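Cwp19 (Clostridioides difficile, PDB 5OQ3) probably cleaves peptidoglycan of the cell wall, this part of the longer protein being its TIM-barrel glycoside hydrolase domain. Local coordinates at residues K230-I233 and K234-P238. Sequence-based numbering, arbitrary orientation.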
# COMPACT_ATOMS: atom_id res chain seq x y z
N LYS A 230 -13.90 -3.15 -2.85
CA LYS A 230 -14.12 -2.91 -4.26
C LYS A 230 -15.59 -2.64 -4.56
O LYS A 230 -15.94 -1.69 -5.27
CB LYS A 230 -13.54 -4.03 -5.14
CG LYS A 230 -13.51 -3.56 -6.57
CD LYS A 230 -12.61 -4.31 -7.37
CE LYS A 230 -13.31 -5.49 -7.77
NZ LYS A 230 -14.21 -5.15 -8.88
N ALA A 231 -16.45 -3.50 -4.00
CA ALA A 231 -17.89 -3.33 -4.26
C ALA A 231 -18.41 -2.00 -3.75
O ALA A 231 -19.25 -1.36 -4.39
CB ALA A 231 -18.67 -4.48 -3.66
N SER A 232 -17.95 -1.59 -2.58
CA SER A 232 -18.37 -0.32 -2.00
C SER A 232 -17.97 0.84 -2.91
O SER A 232 -18.77 1.68 -3.27
CB SER A 232 -17.74 -0.15 -0.60
OG SER A 232 -17.95 1.16 -0.13
N ILE A 233 -16.71 0.84 -3.30
CA ILE A 233 -16.19 1.87 -4.20
C ILE A 233 -17.04 1.95 -5.46
O ILE A 233 -17.53 3.05 -5.82
CB ILE A 233 -14.71 1.66 -4.56
CG1 ILE A 233 -13.86 1.75 -3.33
CG2 ILE A 233 -14.27 2.65 -5.64
CD1 ILE A 233 -12.46 1.20 -3.55
N LYS A 234 -17.30 0.78 -6.07
CA LYS A 234 -18.00 0.78 -7.37
C LYS A 234 -19.44 1.25 -7.22
O LYS A 234 -19.98 1.82 -8.17
CB LYS A 234 -17.94 -0.61 -7.99
CG LYS A 234 -16.51 -1.12 -8.33
CD LYS A 234 -15.62 -0.23 -9.20
CE LYS A 234 -14.17 -0.79 -9.29
NZ LYS A 234 -13.35 0.07 -10.20
N SER A 235 -20.05 1.01 -6.06
CA SER A 235 -21.44 1.42 -5.86
C SER A 235 -21.57 2.94 -5.70
O SER A 235 -22.67 3.49 -5.79
CB SER A 235 -21.99 0.75 -4.59
OG SER A 235 -21.48 1.32 -3.42
N ILE A 236 -20.46 3.64 -5.45
CA ILE A 236 -20.42 5.08 -5.29
C ILE A 236 -19.88 5.76 -6.56
O ILE A 236 -20.53 6.60 -7.17
CB ILE A 236 -19.59 5.49 -4.05
CG1 ILE A 236 -20.20 4.85 -2.78
CG2 ILE A 236 -19.54 6.99 -3.90
CD1 ILE A 236 -19.24 4.80 -1.60
N LYS A 237 -18.63 5.44 -6.93
CA LYS A 237 -17.96 5.98 -8.09
C LYS A 237 -17.39 4.82 -8.90
O LYS A 237 -16.27 4.41 -8.66
CB LYS A 237 -16.86 6.93 -7.65
CG LYS A 237 -17.36 8.25 -7.07
CD LYS A 237 -16.22 9.07 -6.52
CE LYS A 237 -16.67 10.40 -5.92
NZ LYS A 237 -15.50 11.07 -5.28
N PRO A 238 -18.10 4.32 -9.90
CA PRO A 238 -17.66 3.12 -10.66
C PRO A 238 -16.28 3.24 -11.27
O PRO A 238 -15.62 2.25 -11.43
CB PRO A 238 -18.71 2.98 -11.73
CG PRO A 238 -19.86 3.71 -11.29
CD PRO A 238 -19.46 4.73 -10.30
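Ser235 reaches back one turn with its hydroxyl, OG donating to Ser232 O at 2.7 Å. Its chi1 of 73° sets OG between the backbone N and the carbonyl carbon, turned toward the preceding turn. Within this turn the backbone N-H groups of Ser235 and Ile236 give Ser232 O weak bonds, so the hydroxyl is the stronger donor. CG1 and CD1 of Ile236 rest against Ser232 O, CG1 at 3.5 Å. Ile233 O takes two donors: Lys237 N comes almost straight along the C=O at 2.9 Å, while Ile236 N, at 3.0 Å, sits well above the carbonyl plane. The turn thus mixes i to i+4 and i to i+3 bonds. The aliphatic chains of Lys230 and Lys234 cross at an angle, CG of Lys230 3.9 Å from CE of Lys234. A bend at chi2 (-53°) swings the Lys234 chain across toward Pro238 and Asp285, where NZ makes a weak bond to Pro238 O, a salt bridge with Asp285 and a hydrogen bond to Val240 O. Asp285 probably offsets the charge of Lys234, whose NZ lies 5.5 Å from Lys230 NZ. All this lies near the C-terminal end of helix 214-236 of the TIM barrel: Ile233 touches both Val179 of helix 165-181 and Phe242 of barrel strand 241-244, to which the chain turns next.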